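Succinate-semialdehyde dehydrogenase (NAD(P)(+)) (Marinobacter aquaeolei, PDB 3RH9) probably oxidises succinate semialdehyde to succinate with a nicotinamide dinucleotide as electron acceptor, as a member of the aldehyde dehydrogenase family. Local coordinates at residues Y15-W20 with F194-D198; V265-L271 with K301-F306. One frame throughout, in Å; residues are numbered along the deposited sequence.

Contact 1 (Y15-W20 with F194-D198)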
loop_
_atom_site.group_PDB
_atom_site.type_symbol
_atom_site.label_atom_id
_atom_site.label_comp_id
_atom_site.label_asym_id
_atom_site.label_seq_id
_atom_site.Cartn_x
_atom_site.Cartn_y
_atom_site.Cartn_z
ATOM N N TYR A 15 -12.949 21.922 -14.315
ATOM C CA TYR A 15 -11.774 22.181 -15.119
ATOM C C TYR A 15 -11.327 20.895 -15.756
ATOM O O TYR A 15 -10.692 20.061 -15.111
ATOM C CB TYR A 15 -10.647 22.735 -14.260
ATOM C CG TYR A 15 -9.480 23.279 -15.054
ATOM C CD1 TYR A 15 -8.433 22.453 -15.454
ATOM C CD2 TYR A 15 -9.428 24.618 -15.397
ATOM C CE1 TYR A 15 -7.363 22.955 -16.167
ATOM C CE2 TYR A 15 -8.361 25.134 -16.117
ATOM C CZ TYR A 15 -7.331 24.300 -16.495
ATOM O OH TYR A 15 -6.278 24.832 -17.195
ATOM N N ILE A 16 -11.660 20.736 -17.029
ATOM C CA ILE A 16 -11.351 19.516 -17.741
ATOM C C ILE A 16 -10.525 19.823 -18.971
ATOM O O ILE A 16 -10.942 20.625 -19.821
ATOM C CB ILE A 16 -12.632 18.825 -18.177
ATOM C CG1 ILE A 16 -13.382 18.316 -16.953
ATOM C CG2 ILE A 16 -12.333 17.719 -19.150
ATOM C CD1 ILE A 16 -14.750 17.730 -17.284
ATOM N N GLY A 17 -9.358 19.186 -19.056
ATOM C CA GLY A 17 -8.531 19.226 -20.249
ATOM C C GLY A 17 -8.112 20.616 -20.684
ATOM O O GLY A 17 -7.932 20.878 -21.872
ATOM N N GLY A 18 -7.959 21.510 -19.713
ATOM C CA GLY A 18 -7.458 22.848 -19.971
ATOM C C GLY A 18 -8.580 23.864 -19.942
ATOM O O GLY A 18 -8.338 25.062 -19.839
ATOM N N ARG A 19 -9.813 23.372 -20.034
ATOM C CA ARG A 19 -10.971 24.230 -20.164
ATOM C C ARG A 19 -11.750 24.301 -18.871
ATOM O O ARG A 19 -11.882 23.304 -18.155
ATOM C CB ARG A 19 -11.913 23.703 -21.243
ATOM C CG ARG A 19 -11.282 23.493 -22.582
ATOM C CD ARG A 19 -12.332 23.118 -23.622
ATOM N NE ARG A 19 -11.706 23.052 -24.930
ATOM C CZ ARG A 19 -10.915 22.055 -25.322
ATOM N NH1 ARG A 19 -10.678 21.030 -24.500
ATOM N NH2 ARG A 19 -10.357 22.078 -26.534
ATOM N N TRP A 20 -12.288 25.485 -18.596
ATOM C CA TRP A 20 -13.304 25.631 -17.574
ATOM C C TRP A 20 -14.640 25.230 -18.178
ATOM O O TRP A 20 -15.201 25.968 -18.978
ATOM C CB TRP A 20 -13.377 27.077 -17.111
ATOM C CG TRP A 20 -12.143 27.572 -16.439
ATOM C CD1 TRP A 20 -11.138 28.297 -17.005
ATOM C CD2 TRP A 20 -11.786 27.400 -15.062
ATOM N NE1 TRP A 20 -10.174 28.585 -16.071
ATOM C CE2 TRP A 20 -10.546 28.048 -14.869
ATOM C CE3 TRP A 20 -12.394 26.767 -13.974
ATOM C CZ2 TRP A 20 -9.901 28.080 -13.628
ATOM C CZ3 TRP A 20 -11.751 26.795 -12.750
ATOM C CH2 TRP A 20 -10.515 27.448 -12.588
ATOM N N PHE A 194 -7.120 26.201 -8.915
ATOM C CA PHE A 194 -7.122 25.891 -10.334
ATOM C C PHE A 194 -7.009 27.149 -11.160
ATOM O O PHE A 194 -6.335 27.160 -12.183
ATOM C CB PHE A 194 -8.339 25.064 -10.739
ATOM C CG PHE A 194 -8.083 23.598 -10.713
ATOM C CD1 PHE A 194 -7.729 22.928 -11.862
ATOM C CD2 PHE A 194 -8.142 22.893 -9.534
ATOM C CE1 PHE A 194 -7.476 21.571 -11.848
ATOM C CE2 PHE A 194 -7.888 21.532 -9.517
ATOM C CZ PHE A 194 -7.550 20.873 -10.678
ATOM N N SER A 195 -7.652 28.220 -10.714
ATOM C CA SER A 195 -7.494 29.497 -11.392
ATOM C C SER A 195 -6.023 29.907 -11.424
ATOM O O SER A 195 -5.528 30.355 -12.462
ATOM C CB SER A 195 -8.331 30.588 -10.731
ATOM O OG SER A 195 -8.148 31.815 -11.412
ATOM N N VAL A 196 -5.324 29.748 -10.296
ATOM C CA VAL A 196 -3.898 30.072 -10.250
ATOM C C VAL A 196 -3.050 29.162 -11.148
ATOM O O VAL A 196 -2.123 29.640 -11.784
ATOM C CB VAL A 196 -3.321 30.111 -8.802
ATOM C CG1 VAL A 196 -1.785 30.180 -8.824
ATOM C CG2 VAL A 196 -3.870 31.298 -8.042
HETATM N N MSE A 197 -3.367 27.869 -11.210
HETATM C CA MSE A 197 -2.595 26.925 -12.033
HETATM C C MSE A 197 -2.888 27.067 -13.521
HETATM O O MSE A 197 -2.088 26.677 -14.375
HETATM C CB MSE A 197 -2.886 25.479 -11.632
HETATM C CG MSE A 197 -2.277 25.064 -10.320
HETATM SE SE MSE A 197 -2.494 23.152 -9.931
HETATM C CE MSE A 197 -4.454 23.126 -9.691
ATOM N N ASP A 198 -4.059 27.607 -13.814
ATOM C CA ASP A 198 -4.553 27.722 -15.167
ATOM C C ASP A 198 -3.661 28.669 -15.954
ATOM O O ASP A 198 -3.680 28.684 -17.177
ATOM C CB ASP A 198 -5.973 28.263 -15.103
ATOM C CG ASP A 198 -6.527 28.605 -16.458
ATOM O OD1 ASP A 198 -6.295 27.815 -17.400
ATOM O OD2 ASP A 198 -7.201 29.660 -16.574
#
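The Y15 hydroxyl donates a hydrogen bond to the carboxylate of D198, with OH 3.0 Å from D198 OD1; it arrives on the anti side, 31° out of the carboxylate plane. W20 NE1 makes a weak hydrogen bond to the other oxygen, D198 OD2, at 3.2 Å. The indole stands almost perpendicular to the carboxylate, its N-H edge directed at the oxygen. Aspartate suits this place because one short side chain can serve two aromatic donors. Those donors come from the two strands of a β-hairpin, 14-16 and 19-21, joined by a type I' turn whose two central residues, G17 and G18, adopt positive phi angles. Within the hairpin, Y15 CD2 lies over the centre of one indole face. Residues F194 and S195 of helix 188-197 meet the indole too: its far corner, W20 CH2, reaches F194 CB at 3.7 Å, and the S195 backbone N lies at the indole edge. In Y15, CG anti to the backbone N (chi1 -169°) places the ring beside F194, with Y15 CG 3.7 Å from F194 CD1 and the two ring planes inclined at 50°. L209 of strand 207-209 touches both Y15 and F194.

Contact 2 (V265-L271 with K301-F306)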
loop_
_atom_site.group_PDB
_atom_site.type_symbol
_atom_site.label_atom_id
_atom_site.label_comp_id
_atom_site.label_asym_id
_atom_site.label_seq_id
_atom_site.Cartn_x
_atom_site.Cartn_y
_atom_site.Cartn_z
ATOM N N VAL A 265 1.419 13.954 28.943
ATOM C CA VAL A 265 2.272 14.845 29.735
ATOM C C VAL A 265 2.802 14.254 31.046
ATOM O O VAL A 265 2.070 14.115 32.017
ATOM C CB VAL A 265 1.543 16.149 30.084
ATOM C CG1 VAL A 265 2.476 17.070 30.848
ATOM C CG2 VAL A 265 1.007 16.828 28.828
ATOM N N PHE A 266 4.088 13.945 31.091
ATOM C CA PHE A 266 4.665 13.380 32.309
ATOM C C PHE A 266 4.899 14.396 33.445
ATOM O O PHE A 266 4.965 15.607 33.204
ATOM C CB PHE A 266 5.918 12.558 31.986
ATOM C CG PHE A 266 5.600 11.203 31.437
ATOM C CD1 PHE A 266 5.365 10.141 32.281
ATOM C CD2 PHE A 266 5.471 11.002 30.077
ATOM C CE1 PHE A 266 5.049 8.896 31.778
ATOM C CE2 PHE A 266 5.150 9.755 29.572
ATOM C CZ PHE A 266 4.943 8.706 30.427
ATOM N N ASP A 267 4.983 13.891 34.678
ATOM C CA ASP A 267 5.228 14.721 35.866
ATOM C C ASP A 267 6.583 15.435 35.852
ATOM O O ASP A 267 6.772 16.429 36.541
ATOM C CB ASP A 267 5.098 13.896 37.151
ATOM C CG ASP A 267 5.884 12.594 37.100
ATOM O OD1 ASP A 267 6.530 12.321 36.061
ATOM O OD2 ASP A 267 5.849 11.836 38.102
ATOM N N ASP A 268 7.521 14.921 35.069
ATOM C CA ASP A 268 8.812 15.576 34.903
ATOM C C ASP A 268 8.850 16.509 33.676
ATOM O O ASP A 268 9.881 17.082 33.354
ATOM C CB ASP A 268 9.937 14.526 34.841
ATOM C CG ASP A 268 9.985 13.786 33.503
ATOM O OD1 ASP A 268 9.172 14.103 32.602
ATOM O OD2 ASP A 268 10.847 12.886 33.358
ATOM N N ALA A 269 7.719 16.663 33.004
ATOM C CA ALA A 269 7.641 17.506 31.818
ATOM C C ALA A 269 7.715 18.995 32.153
ATOM O O ALA A 269 7.250 19.412 33.199
ATOM C CB ALA A 269 6.351 17.208 31.054
ATOM N N ASP A 270 8.300 19.791 31.263
ATOM C CA ASP A 270 8.226 21.244 31.352
ATOM C C ASP A 270 6.783 21.646 31.049
ATOM O O ASP A 270 6.354 21.616 29.901
ATOM C CB ASP A 270 9.202 21.855 30.342
ATOM C CG ASP A 270 9.000 23.364 30.133
ATOM O OD1 ASP A 270 7.991 23.927 30.602
ATOM O OD2 ASP A 270 9.863 23.991 29.470
ATOM N N LEU A 271 6.031 22.016 32.082
ATOM C CA LEU A 271 4.588 22.258 31.938
ATOM C C LEU A 271 4.254 23.447 31.056
ATOM O O LEU A 271 3.283 23.408 30.305
ATOM C CB LEU A 271 3.913 22.443 33.304
ATOM C CG LEU A 271 3.276 21.224 33.940
ATOM C CD1 LEU A 271 4.121 20.005 33.690
ATOM C CD2 LEU A 271 3.104 21.455 35.420
ATOM N N LYS A 301 0.457 14.000 39.385
ATOM C CA LYS A 301 1.221 14.944 40.205
ATOM C C LYS A 301 1.199 16.350 39.634
ATOM O O LYS A 301 1.494 17.304 40.345
ATOM C CB LYS A 301 2.665 14.468 40.417
ATOM C CG LYS A 301 2.770 13.139 41.153
ATOM C CD LYS A 301 4.198 12.875 41.641
ATOM C CE LYS A 301 4.250 11.735 42.672
ATOM N NZ LYS A 301 4.197 10.392 42.024
ATOM N N VAL A 302 0.821 16.479 38.365
ATOM C CA VAL A 302 0.853 17.771 37.679
ATOM C C VAL A 302 -0.480 18.143 37.018
ATOM O O VAL A 302 -0.598 19.171 36.345
ATOM C CB VAL A 302 2.004 17.820 36.646
ATOM C CG1 VAL A 302 3.362 17.764 37.361
ATOM C CG2 VAL A 302 1.872 16.660 35.649
ATOM N N ALA A 303 -1.491 17.311 37.236
ATOM C CA ALA A 303 -2.815 17.536 36.647
ATOM C C ALA A 303 -3.420 18.895 36.997
ATOM O O ALA A 303 -3.834 19.634 36.105
ATOM C CB ALA A 303 -3.775 16.409 37.041
ATOM N N ASP A 304 -3.475 19.205 38.293
ATOM C CA ASP A 304 -4.062 20.453 38.777
ATOM C C ASP A 304 -3.353 21.686 38.242
ATOM O O ASP A 304 -3.983 22.606 37.717
ATOM C CB ASP A 304 -4.039 20.486 40.296
ATOM C CG ASP A 304 -5.172 19.699 40.902
ATOM O OD1 ASP A 304 -6.223 19.602 40.219
ATOM O OD2 ASP A 304 -5.014 19.189 42.046
ATOM N N ALA A 305 -2.035 21.702 38.400
ATOM C CA ALA A 305 -1.232 22.788 37.879
ATOM C C ALA A 305 -1.410 22.866 36.368
ATOM O O ALA A 305 -1.458 23.951 35.791
ATOM C CB ALA A 305 0.224 22.586 38.238
ATOM N N PHE A 306 -1.525 21.712 35.722
ATOM C CA PHE A 306 -1.633 21.723 34.276
ATOM C C PHE A 306 -2.955 22.324 33.787
ATOM O O PHE A 306 -2.960 23.119 32.847
ATOM C CB PHE A 306 -1.373 20.338 33.658
ATOM C CG PHE A 306 -1.189 20.376 32.159
ATOM C CD1 PHE A 306 -0.105 21.034 31.597
ATOM C CD2 PHE A 306 -2.106 19.780 31.316
ATOM C CE1 PHE A 306 0.063 21.087 30.221
ATOM C CE2 PHE A 306 -1.937 19.828 29.942
ATOM C CZ PHE A 306 -0.849 20.481 29.397
#
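V302, at the N-cap of helix 303-316, packs against L271 and the backbone of D267. The loop 265-271 connects strand 262-265 to helix 271-283 and, with strand 295-299, belongs to a β-α-β crossover: the two strands are parallel neighbours in one sheet and helix 271-283 comes between them in sequence. V302 CB meets L271 CD2 at 4.0 Å. From there the side chain forks. CG1, anti to the carbonyl carbon (chi1 -66°), reaches D267 O at 3.8 Å, while CG2 lies 3.9 Å from D267 CA and also approaches F266 O. A branched, apolar residue suits this place because its two methyls fit against the turn F266-A269 while CB receives the leucine. Replaced by an alanine, V302 would lose both methyls, which would probably leave the D267 backbone without its packing and open a gap beside the turn. L271 CD2 also touches A305 CB, where the small methyl lets the leucine come close to the helix. F306, a large buried ring, bridges strand and helix: its CD1 meets L271 CG, and helix 271-283 adds A274, A275 and L278 around it. At the other end, D267 and K301 run side by side, their charged atoms too distant for a salt bridge. L271 O lies at the edge of the F306 ring, near its plane, whereas F306 CZ meets V265 CG2 at 4.1 Å.

Contact 1 and contact 2 lie on opposite sides of the chain's centre, their own centres 52 Å apart and their nearest atoms about 39 Å apart. They come in series along the chain, contact 1 closing before contact 2 opens, and they share no helix, strand or sheet. The first ties the N-terminal hairpin to helix 188-197 beside strand 207-209, at the edge of the six-stranded sheet, where Y15 bonds to L209 through the backbone. The second joins the ends of two helices that pack by the seven-stranded sheet, which contains strands 262-265 and 295-299. As in other aldehyde dehydrogenases, the six-stranded sheet probably belongs to the cofactor-binding domain and the seven-stranded one to the catalytic domain, so the contacts probably belong to different domains, both away from the predicted active-site residue E256.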